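Local structure of nuclease-like protein (Chaetomium thermophilum, 6GRB) at residues F384-L389 with K431-W436; L60-V65 with I326-P331; E379-F384 with L440-E445; K363-R368 with V454-W459. The protein probably resolves four-way Holliday junctions and cuts 5'-flaps in DNA, this chain holding the nuclease part and the C-terminal domain of the GEN1 enzyme. All coordinates share one frame; numbering follows the deposited sequence.

Contact 1: F384-L389 with K431-W436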
# COMPACT_ATOMS: atom_id res chain seq x y z
N PHE A 384 12.68 -25.32 -8.63
CA PHE A 384 13.91 -24.55 -8.43
C PHE A 384 14.67 -25.15 -7.25
O PHE A 384 14.10 -25.91 -6.45
CB PHE A 384 13.61 -23.06 -8.18
CG PHE A 384 12.71 -22.81 -6.99
CD1 PHE A 384 11.34 -22.85 -7.11
CD2 PHE A 384 13.25 -22.54 -5.74
CE1 PHE A 384 10.51 -22.63 -6.02
CE2 PHE A 384 12.43 -22.31 -4.65
CZ PHE A 384 11.06 -22.36 -4.80
N ILE A 385 15.95 -24.80 -7.14
CA ILE A 385 16.80 -25.30 -6.06
C ILE A 385 17.00 -24.14 -5.08
O ILE A 385 17.76 -23.21 -5.39
CB ILE A 385 18.14 -25.83 -6.58
CG1 ILE A 385 17.93 -26.84 -7.72
CG2 ILE A 385 18.94 -26.46 -5.42
CD1 ILE A 385 17.55 -28.25 -7.27
N PRO A 386 16.36 -24.17 -3.90
CA PRO A 386 16.44 -23.00 -3.00
C PRO A 386 17.85 -22.53 -2.69
O PRO A 386 18.14 -21.34 -2.83
CB PRO A 386 15.70 -23.51 -1.75
CG PRO A 386 14.71 -24.47 -2.27
CD PRO A 386 15.38 -25.17 -3.44
N ALA A 387 18.75 -23.43 -2.27
CA ALA A 387 20.12 -23.03 -1.96
C ALA A 387 20.88 -22.58 -3.19
O ALA A 387 21.75 -21.70 -3.10
CB ALA A 387 20.86 -24.18 -1.27
N GLU A 388 20.59 -23.15 -4.36
CA GLU A 388 21.21 -22.68 -5.59
C GLU A 388 20.74 -21.27 -5.93
O GLU A 388 21.54 -20.43 -6.35
CB GLU A 388 20.92 -23.67 -6.73
CG GLU A 388 21.33 -23.23 -8.13
CD GLU A 388 21.21 -24.37 -9.16
OE1 GLU A 388 21.66 -25.50 -8.87
OE2 GLU A 388 20.67 -24.13 -10.26
N LEU A 389 19.46 -20.99 -5.73
CA LEU A 389 18.91 -19.68 -6.07
C LEU A 389 19.36 -18.59 -5.10
O LEU A 389 19.52 -17.43 -5.51
CB LEU A 389 17.38 -19.78 -6.10
CG LEU A 389 16.56 -18.60 -6.62
CD1 LEU A 389 15.31 -19.10 -7.31
CD2 LEU A 389 16.19 -17.68 -5.46
N LYS A 431 11.74 -36.63 6.05
CA LYS A 431 11.08 -35.57 6.81
C LYS A 431 11.62 -34.15 6.50
O LYS A 431 10.84 -33.31 6.05
CB LYS A 431 11.19 -35.83 8.32
CG LYS A 431 10.56 -37.12 8.81
CD LYS A 431 10.42 -37.11 10.34
CE LYS A 431 11.43 -36.15 11.01
NZ LYS A 431 11.29 -36.11 12.50
N PRO A 432 12.95 -33.89 6.74
CA PRO A 432 13.41 -32.48 6.82
C PRO A 432 13.45 -31.74 5.50
O PRO A 432 13.10 -32.31 4.45
CB PRO A 432 14.82 -32.62 7.41
CG PRO A 432 15.29 -33.96 6.90
CD PRO A 432 14.07 -34.84 6.90
N PHE A 433 13.89 -30.47 5.52
CA PHE A 433 13.93 -29.61 4.34
C PHE A 433 15.38 -29.51 3.84
O PHE A 433 16.23 -28.92 4.52
CB PHE A 433 13.35 -28.23 4.64
CG PHE A 433 13.56 -27.22 3.53
CD1 PHE A 433 12.69 -27.17 2.45
CD2 PHE A 433 14.62 -26.32 3.57
CE1 PHE A 433 12.87 -26.25 1.43
CE2 PHE A 433 14.81 -25.41 2.56
CZ PHE A 433 13.94 -25.37 1.49
N ASP A 434 15.65 -30.08 2.66
CA ASP A 434 16.96 -29.98 2.05
C ASP A 434 16.97 -28.80 1.08
O ASP A 434 16.29 -28.87 0.04
CB ASP A 434 17.31 -31.28 1.32
CG ASP A 434 18.73 -31.27 0.71
OD1 ASP A 434 19.35 -30.20 0.52
OD2 ASP A 434 19.22 -32.39 0.41
N PRO A 435 17.72 -27.72 1.35
CA PRO A 435 17.84 -26.62 0.38
C PRO A 435 18.43 -27.02 -0.98
O PRO A 435 18.45 -26.21 -1.91
CB PRO A 435 18.75 -25.62 1.10
CG PRO A 435 19.35 -26.38 2.30
CD PRO A 435 18.32 -27.39 2.66
N TRP A 436 18.93 -28.25 -1.12
CA TRP A 436 19.51 -28.67 -2.39
C TRP A 436 18.57 -29.50 -3.26
O TRP A 436 18.76 -29.56 -4.48
CB TRP A 436 20.82 -29.43 -2.14
CG TRP A 436 21.84 -28.51 -1.56
CD1 TRP A 436 22.22 -28.44 -0.25
CD2 TRP A 436 22.57 -27.48 -2.25
NE1 TRP A 436 23.16 -27.44 -0.09
CE2 TRP A 436 23.39 -26.84 -1.30
CE3 TRP A 436 22.60 -27.05 -3.58
CZ2 TRP A 436 24.25 -25.80 -1.64
CZ3 TRP A 436 23.46 -25.99 -3.92
CH2 TRP A 436 24.27 -25.38 -2.95
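Ala387 and Pro435 make the polar link of this contact. The backbone N of Ala387, in the first turn of helix 386-390, donates to Pro435 O over 2.8 Å, and the N-H points nearly straight at the oxygen (165°). Pro435 O thus supplies an acceptor to the start of a helix whose N-cap is Ile385. Beyond that carbonyl, the backbone N of Trp436 turns back to Asp434 OD1 at 2.6 Å, an Asx turn in which the donor sits above the carboxylate plane.

The aromatic interaction is a CH-pi contact. CG of Trp436 is anti to its carbonyl carbon (chi1 -66°), and the indole folds over the helix start. The methyl of Ala387 lies 3.7 Å from the centroid of the six-membered ring and only 10° off its normal, squarely over one face.

The remaining contacts are apolar. Ala387 CB meets Pro435 CB at 3.5 Å, Ile385 CG2 reaches Trp436 CE3 at 4.1 Å, and Pro386 CG comes to CZ at the tip of the Phe433 ring, 3.9 Å away.

Pro386 lies on Ile326 and Phe433 on Lys327 of helix 318-340, and both on Asp439 at the start of strand 439-444, while Glu388 turns its carboxylate to Lys363 in a salt bridge. The loop therefore covers the start of helix 386-390 just before the chain enters the last strand of the sheet.

Contact 2: L60-V65 with I326-P331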
# COMPACT_ATOMS: atom_id res chain seq x y z
N LEU A 60 7.23 -8.12 9.68
CA LEU A 60 7.60 -7.15 8.65
C LEU A 60 8.50 -7.80 7.61
O LEU A 60 8.31 -7.62 6.40
CB LEU A 60 8.28 -5.96 9.33
CG LEU A 60 8.34 -4.63 8.60
CD1 LEU A 60 6.98 -3.98 8.65
CD2 LEU A 60 9.39 -3.72 9.20
N PHE A 61 9.49 -8.57 8.07
CA PHE A 61 10.31 -9.41 7.20
C PHE A 61 9.44 -10.27 6.28
O PHE A 61 9.65 -10.29 5.06
CB PHE A 61 11.24 -10.27 8.08
CG PHE A 61 12.06 -11.27 7.32
CD1 PHE A 61 11.57 -12.54 7.08
CD2 PHE A 61 13.32 -10.94 6.85
CE1 PHE A 61 12.32 -13.47 6.36
CE2 PHE A 61 14.06 -11.86 6.13
CZ PHE A 61 13.57 -13.11 5.88
N TYR A 62 8.45 -10.97 6.83
CA TYR A 62 7.63 -11.86 6.02
C TYR A 62 6.79 -11.08 5.00
O TYR A 62 6.67 -11.50 3.85
CB TYR A 62 6.77 -12.76 6.91
CG TYR A 62 7.55 -13.88 7.60
CD1 TYR A 62 8.18 -14.87 6.85
CD2 TYR A 62 7.64 -13.95 8.98
CE1 TYR A 62 8.89 -15.89 7.44
CE2 TYR A 62 8.35 -14.97 9.60
CZ TYR A 62 8.98 -15.94 8.82
OH TYR A 62 9.68 -16.97 9.42
N ARG A 63 6.24 -9.92 5.38
CA ARG A 63 5.56 -9.07 4.40
C ARG A 63 6.49 -8.58 3.29
O ARG A 63 6.05 -8.37 2.16
CB ARG A 63 4.92 -7.85 5.09
CG ARG A 63 3.93 -8.20 6.19
CD ARG A 63 2.50 -8.14 5.73
NE ARG A 63 1.58 -8.66 6.75
CZ ARG A 63 0.28 -8.38 6.79
NH1 ARG A 63 -0.23 -7.57 5.87
NH2 ARG A 63 -0.49 -8.89 7.76
N PHE A 64 7.77 -8.36 3.60
CA PHE A 64 8.72 -7.93 2.58
C PHE A 64 9.00 -9.04 1.57
O PHE A 64 9.14 -8.78 0.37
CB PHE A 64 10.02 -7.43 3.22
CG PHE A 64 9.91 -6.11 3.90
CD1 PHE A 64 8.68 -5.48 4.05
CD2 PHE A 64 11.04 -5.45 4.38
CE1 PHE A 64 8.58 -4.24 4.66
CE2 PHE A 64 10.95 -4.19 4.99
CZ PHE A 64 9.71 -3.59 5.15
N VAL A 65 9.09 -10.29 2.06
CA VAL A 65 9.20 -11.45 1.17
C VAL A 65 7.95 -11.59 0.32
O VAL A 65 8.02 -11.91 -0.88
CB VAL A 65 9.48 -12.74 1.98
CG1 VAL A 65 9.72 -13.95 1.06
CG2 VAL A 65 10.64 -12.55 2.94
N ILE A 326 16.93 -19.51 3.66
CA ILE A 326 16.87 -20.00 2.28
C ILE A 326 15.45 -20.39 1.90
O ILE A 326 14.95 -20.02 0.84
CB ILE A 326 17.84 -21.19 2.10
CG1 ILE A 326 19.29 -20.73 2.21
CG2 ILE A 326 17.61 -21.87 0.78
CD1 ILE A 326 20.22 -21.85 2.67
N LYS A 327 14.80 -21.19 2.75
CA LYS A 327 13.44 -21.65 2.44
C LYS A 327 12.49 -20.48 2.25
O LYS A 327 11.69 -20.47 1.31
CB LYS A 327 12.93 -22.58 3.55
N VAL A 328 12.59 -19.47 3.11
CA VAL A 328 11.66 -18.35 3.11
C VAL A 328 11.97 -17.36 2.00
O VAL A 328 11.06 -16.81 1.37
CB VAL A 328 11.68 -17.67 4.49
CG1 VAL A 328 10.83 -16.40 4.47
CG2 VAL A 328 11.19 -18.65 5.54
N LEU A 329 13.25 -17.13 1.71
CA LEU A 329 13.61 -16.11 0.74
C LEU A 329 13.55 -16.62 -0.70
O LEU A 329 13.40 -15.81 -1.62
CB LEU A 329 15.02 -15.59 1.03
CG LEU A 329 15.42 -14.28 0.34
CD1 LEU A 329 14.48 -13.19 0.79
CD2 LEU A 329 16.88 -13.92 0.65
N ALA A 330 13.68 -17.92 -0.92
CA ALA A 330 13.95 -18.41 -2.28
C ALA A 330 12.85 -18.09 -3.28
O ALA A 330 13.17 -17.59 -4.38
CB ALA A 330 14.26 -19.91 -2.24
N PRO A 331 11.56 -18.36 -3.02
CA PRO A 331 10.54 -17.99 -4.01
C PRO A 331 10.55 -16.51 -4.36
O PRO A 331 10.31 -16.15 -5.53
CB PRO A 331 9.22 -18.41 -3.34
CG PRO A 331 9.60 -19.38 -2.30
CD PRO A 331 10.95 -18.96 -1.81
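Val328 set against Phe61, Tyr62 and Val65 makes a buried helix-to-helix contact, carried by apolar side chains, between helix 55-70 of the nuclease domain and the long helix 318-340. The two local axes approach to 10.1 Å and run in the same general sense, 35° apart, with no hydrogen bond between them.

Val328 carries most of it, through one methyl. Its CG1, anti to the backbone N (chi1 173°), meets the Phe61 ring at its edge, near the ring plane, 3.8 Å from CE1. The same methyl comes to 3.6 Å from Tyr62 CE1, approaching that ring obliquely, and lies 4.1 Å from Val65 CG2. Phe61, Tyr62 and Val65 span one turn of their helix and so receive Val328 together.

Helix 55-70 lies within the XPG N-terminal region, a PIN-type nuclease fold, and the contact joins that fold to helix 318-340, which on another side carries helix 386-390 through Ile326 and Ala330. The bound DNA is about 9 Å away at the nearest atoms.

Val65 is the second anchor. Its CG1 sits on the helix backbone itself, 3.2 Å from Val328 O, while its CG2 rests over one face of the Phe61 ring, toward the rim, and reaches Leu329 CD1 at 4.4 Å. Phe61 is further enclosed by Phe110, Phe314 and Trp316, and Leu329 packs on Ile303 and Leu306 of helix 303-313.

Contact 3: E379-F384 with L440-E445; sequences ELRVSF and LAWVPE
Val382 N donates to Ala441 O over 2.8 Å, and Ala441 N returns a bond to Val382 O. Leu380 and Val443 make the same reciprocal pair, so four bonds zip the two strands together antiparallel. Arg381 faces Trp442, and Ser383 faces Leu440, in the non-hydrogen-bonded pairs between and beside them.

Arg381 lies across Trp442. Its CB sits 3.8 Å from the centroid of the six-membered ring, CD covers the middle of the indole 3.7 Å above its plane, and the guanidinium ends off-centre by the five-membered ring in a cation-pi contact, CZ 4.4 Å from the centroid and the two planes 41° apart. NH1 and the indole NE1, only 3.1 Å from each other, are both donors and do not bond. Leu440 CB lies on one face of the guanidinium, toward the rim, 3.3 Å above the plane. An alanine in place of Trp442 would probably leave the Arg381 chain without its aromatic bed and its guanidinium, still backed by Leu440, freer to turn.

Glu379 rests its carboxylate against Trp442 CB, while its OE2 makes a salt bridge to Arg369. At the end of the strand Phe384 brings CE1 to Ala441 CB at 3.5 Å, the methyl at the ring edge; Ala441 is on the face that also carries Val382. Strand 364-371 completes a three-stranded antiparallel sheet, consistent with the chromodomain fold described for GEN1 enzymes.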
# COMPACT_ATOMS: atom_id res chain seq x y z
N GLU A 379 -1.28 -18.92 -12.78
CA GLU A 379 -0.01 -19.23 -12.16
C GLU A 379 0.52 -20.53 -12.72
O GLU A 379 -0.25 -21.41 -13.12
CB GLU A 379 -0.12 -19.32 -10.64
CG GLU A 379 -0.39 -17.98 -9.95
CD GLU A 379 -0.57 -18.13 -8.46
OE1 GLU A 379 0.20 -17.51 -7.70
OE2 GLU A 379 -1.47 -18.90 -8.04
N LEU A 380 1.84 -20.64 -12.76
CA LEU A 380 2.50 -21.86 -13.20
C LEU A 380 3.28 -22.45 -12.02
O LEU A 380 3.90 -21.71 -11.24
CB LEU A 380 3.43 -21.58 -14.39
CG LEU A 380 2.76 -21.20 -15.73
CD1 LEU A 380 3.78 -21.01 -16.84
CD2 LEU A 380 1.74 -22.25 -16.12
N ARG A 381 3.22 -23.77 -11.89
CA ARG A 381 3.89 -24.49 -10.82
C ARG A 381 5.35 -24.69 -11.21
O ARG A 381 5.65 -25.47 -12.11
CB ARG A 381 3.21 -25.83 -10.56
CG ARG A 381 3.75 -26.60 -9.40
CD ARG A 381 3.41 -25.92 -8.09
NE ARG A 381 3.55 -26.83 -6.96
CZ ARG A 381 3.39 -26.49 -5.69
NH1 ARG A 381 3.07 -25.23 -5.37
NH2 ARG A 381 3.55 -27.40 -4.72
N VAL A 382 6.25 -23.95 -10.58
CA VAL A 382 7.66 -24.03 -10.96
C VAL A 382 8.60 -24.64 -9.93
O VAL A 382 8.45 -24.43 -8.72
CB VAL A 382 8.21 -22.65 -11.36
CG1 VAL A 382 9.70 -22.73 -11.63
CG2 VAL A 382 7.47 -22.11 -12.57
N SER A 383 9.60 -25.35 -10.43
CA SER A 383 10.62 -26.01 -9.63
C SER A 383 11.88 -25.19 -9.67
O SER A 383 12.14 -24.52 -10.63
CB SER A 383 10.91 -27.42 -10.13
OG SER A 383 11.46 -27.42 -11.43
N PHE A 384 12.68 -25.32 -8.63
CA PHE A 384 13.91 -24.55 -8.43
C PHE A 384 14.67 -25.15 -7.25
O PHE A 384 14.10 -25.91 -6.45
CB PHE A 384 13.61 -23.06 -8.18
CG PHE A 384 12.71 -22.81 -6.99
CD1 PHE A 384 11.34 -22.85 -7.11
CD2 PHE A 384 13.25 -22.54 -5.74
CE1 PHE A 384 10.51 -22.63 -6.02
CE2 PHE A 384 12.43 -22.31 -4.65
CZ PHE A 384 11.06 -22.36 -4.80
N LEU A 440 9.03 -26.30 -4.93
CA LEU A 440 7.99 -25.89 -5.86
C LEU A 440 7.33 -24.62 -5.36
O LEU A 440 7.10 -24.47 -4.16
CB LEU A 440 6.92 -26.99 -6.03
CG LEU A 440 7.29 -28.36 -6.58
CD1 LEU A 440 6.05 -29.17 -6.81
CD2 LEU A 440 8.08 -28.26 -7.88
N ALA A 441 7.01 -23.72 -6.28
CA ALA A 441 6.28 -22.50 -5.97
C ALA A 441 5.31 -22.18 -7.10
O ALA A 441 5.54 -22.54 -8.26
CB ALA A 441 7.23 -21.32 -5.78
N TRP A 442 4.22 -21.50 -6.75
CA TRP A 442 3.31 -20.94 -7.74
C TRP A 442 3.74 -19.52 -8.08
O TRP A 442 3.78 -18.65 -7.19
CB TRP A 442 1.86 -20.95 -7.24
CG TRP A 442 1.21 -22.30 -7.15
CD1 TRP A 442 0.94 -22.99 -6.01
CD2 TRP A 442 0.72 -23.10 -8.23
NE1 TRP A 442 0.32 -24.18 -6.31
CE2 TRP A 442 0.18 -24.27 -7.67
CE3 TRP A 442 0.70 -22.94 -9.62
CZ2 TRP A 442 -0.39 -25.28 -8.45
CZ3 TRP A 442 0.13 -23.93 -10.39
CH2 TRP A 442 -0.40 -25.09 -9.81
N VAL A 443 4.04 -19.28 -9.35
CA VAL A 443 4.48 -17.95 -9.80
C VAL A 443 3.55 -17.49 -10.91
O VAL A 443 3.17 -18.30 -11.78
CB VAL A 443 5.95 -17.97 -10.24
CG1 VAL A 443 6.39 -16.59 -10.71
CG2 VAL A 443 6.83 -18.44 -9.09
N PRO A 444 3.12 -16.22 -10.91
CA PRO A 444 2.20 -15.74 -11.97
C PRO A 444 2.78 -15.92 -13.36
O PRO A 444 3.94 -15.57 -13.62
CB PRO A 444 2.01 -14.25 -11.62
CG PRO A 444 2.18 -14.22 -10.11
CD PRO A 444 3.22 -15.27 -9.79
N GLU A 445 1.95 -16.45 -14.27
CA GLU A 445 2.40 -16.83 -15.61
C GLU A 445 3.04 -15.65 -16.35
O GLU A 445 4.01 -15.84 -17.10
CB GLU A 445 1.23 -17.40 -16.42
CG GLU A 445 1.59 -17.87 -17.80
CD GLU A 445 0.38 -18.31 -18.62
OE1 GLU A 445 -0.73 -17.81 -18.33
OE2 GLU A 445 0.51 -19.14 -19.55

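Contact 4: K363-R368 with V454-W459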
# COMPACT_ATOMS: atom_id res chain seq x y z
N LYS A 363 13.82 -24.84 -12.86
CA LYS A 363 14.14 -26.14 -13.44
C LYS A 363 12.98 -26.76 -14.22
O LYS A 363 13.23 -27.57 -15.11
CB LYS A 363 14.59 -27.10 -12.34
CG LYS A 363 15.62 -26.50 -11.41
CD LYS A 363 16.95 -26.22 -12.11
CE LYS A 363 17.90 -25.51 -11.15
NZ LYS A 363 19.25 -25.31 -11.74
N GLY A 364 11.74 -26.41 -13.92
CA GLY A 364 10.63 -27.03 -14.63
C GLY A 364 9.30 -26.43 -14.23
O GLY A 364 9.18 -25.72 -13.23
N ILE A 365 8.30 -26.73 -15.06
CA ILE A 365 6.91 -26.35 -14.84
C ILE A 365 6.08 -27.63 -14.91
O ILE A 365 6.33 -28.48 -15.76
CB ILE A 365 6.42 -25.33 -15.89
CG1 ILE A 365 7.37 -24.13 -15.96
CG2 ILE A 365 5.01 -24.87 -15.58
CD1 ILE A 365 7.11 -23.23 -17.16
N SER A 366 5.12 -27.77 -14.01
CA SER A 366 4.36 -29.00 -13.91
C SER A 366 2.86 -28.82 -13.97
O SER A 366 2.15 -29.83 -14.04
CB SER A 366 4.71 -29.76 -12.61
OG SER A 366 4.53 -28.93 -11.47
N MET A 367 2.36 -27.60 -13.88
CA MET A 367 0.92 -27.40 -13.84
C MET A 367 0.58 -25.92 -14.00
O MET A 367 1.45 -25.10 -14.08
CB MET A 367 0.41 -27.93 -12.49
CG MET A 367 -1.07 -28.23 -12.33
SD MET A 367 -1.50 -29.00 -10.75
CE MET A 367 0.13 -29.33 -10.20
N ARG A 368 -0.72 -25.66 -14.05
CA ARG A 368 -1.27 -24.32 -14.18
C ARG A 368 -2.57 -24.29 -13.38
O ARG A 368 -3.22 -25.32 -13.21
CB ARG A 368 -1.55 -23.99 -15.65
CG ARG A 368 -2.73 -23.06 -15.87
CD ARG A 368 -2.51 -22.16 -17.07
NE ARG A 368 -3.57 -21.17 -17.21
CZ ARG A 368 -3.62 -20.26 -18.18
NH1 ARG A 368 -2.66 -20.21 -19.10
NH2 ARG A 368 -4.62 -19.39 -18.23
N VAL A 454 11.57 -19.17 -22.76
CA VAL A 454 11.53 -20.37 -23.59
C VAL A 454 11.18 -21.61 -22.78
O VAL A 454 10.84 -22.65 -23.36
CB VAL A 454 12.83 -20.56 -24.41
CG1 VAL A 454 13.02 -19.38 -25.34
CG2 VAL A 454 14.05 -20.73 -23.54
N THR A 455 11.21 -21.52 -21.44
CA THR A 455 10.70 -22.60 -20.60
C THR A 455 9.17 -22.65 -20.64
O THR A 455 8.58 -23.74 -20.63
CB THR A 455 11.19 -22.41 -19.17
OG1 THR A 455 12.61 -22.21 -19.17
CG2 THR A 455 10.86 -23.64 -18.35
N VAL A 456 8.51 -21.49 -20.69
CA VAL A 456 7.06 -21.46 -20.76
C VAL A 456 6.57 -21.95 -22.13
O VAL A 456 5.50 -22.57 -22.23
CB VAL A 456 6.52 -20.06 -20.42
CG1 VAL A 456 5.00 -20.05 -20.36
CG2 VAL A 456 7.08 -19.58 -19.09
N GLU A 457 7.34 -21.71 -23.21
CA GLU A 457 6.96 -22.27 -24.51
C GLU A 457 6.98 -23.78 -24.47
O GLU A 457 6.01 -24.44 -24.85
CB GLU A 457 7.88 -21.77 -25.64
CG GLU A 457 8.24 -20.30 -25.57
CD GLU A 457 8.15 -19.61 -26.92
OE1 GLU A 457 8.75 -20.12 -27.90
OE2 GLU A 457 7.48 -18.54 -27.00
N ASP A 458 8.10 -24.36 -24.02
CA ASP A 458 8.26 -25.81 -24.03
C ASP A 458 7.18 -26.48 -23.20
O ASP A 458 6.64 -27.52 -23.60
CB ASP A 458 9.65 -26.21 -23.52
CG ASP A 458 10.77 -25.63 -24.37
OD1 ASP A 458 10.67 -25.67 -25.62
OD2 ASP A 458 11.75 -25.12 -23.79
N TRP A 459 6.84 -25.89 -22.05
CA TRP A 459 5.73 -26.43 -21.27
C TRP A 459 4.42 -26.31 -22.03
O TRP A 459 3.58 -27.21 -21.98
CB TRP A 459 5.63 -25.74 -19.91
CG TRP A 459 4.52 -26.37 -19.10
CD1 TRP A 459 4.56 -27.59 -18.43
CD2 TRP A 459 3.21 -25.84 -18.90
NE1 TRP A 459 3.34 -27.83 -17.83
CE2 TRP A 459 2.50 -26.77 -18.10
CE3 TRP A 459 2.56 -24.68 -19.31
CZ2 TRP A 459 1.17 -26.57 -17.71
CZ3 TRP A 459 1.25 -24.47 -18.93
CH2 TRP A 459 0.56 -25.42 -18.14
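Ile365 and Trp459 join the first strand of the C-terminal domain to the last modelled helix, packing consistent with a chromodomain-like fold. Strand 364-368 and helix 454-459 pass 8.7 Å apart at 42°, and no hydrogen bond crosses between them.

The tight part gathers round Ile365. Its CG2 stands over one face of the indole, 3.8 Å from the centroid of the five-membered ring and 6° off the normal. CG of Trp459 is anti to its backbone N (chi1 -177°), starting the ring on its way toward the strand. The other arm of Ile365 ends in CD1, which lies against the preceding turn of the helix, 4.0 Å from Thr455 CG2 and 4.1 Å from Val456 CG2. The Thr455 hydroxyl is hydrogen-bonded to Glu358 instead.

Toward Arg368 the contact is looser and more exposed to solvent. At Ser366 and Met367 the CB points away from the helix, and the indole meets mostly backbone there. Arg368 gives Trp459 CH2 only its CB, at 3.6 Å, before its guanidinium leads off to salt bridges with Glu370 and Glu445. An alanine at Trp459 would probably leave Ile365 CG2 without its aromatic cover and open a gap between helix and strand, also on the side of Leu380, which the indole touches as well. The indole comes nearest the strand at its five-membered ring, where Trp459 CD1 lies 3.3 Å from Ile365 O.

Contacts 1, 3 and 4 all belong to the C-terminal domain, while contact 2 ties the nuclease domain to helix 318-340. Along the chain contact 2 is complete first; then contact 4 brackets contact 3, which brackets contact 1. Contacts 3 and 4 have centres about 9 Å apart and share one antiparallel sheet, strand 377-384 standing between the other two. Contacts 1 and 3 share Phe384, where strand 377-384 gives way to helix 386-390. Contacts 1 and 2 lie about 14 Å apart between centres and touch through Ile326, Lys327 and Ala330. Helix 318-340 thus bridges the nuclease domain and the C-terminal domain, which lies about 25 Å or more from the DNA at these contacts.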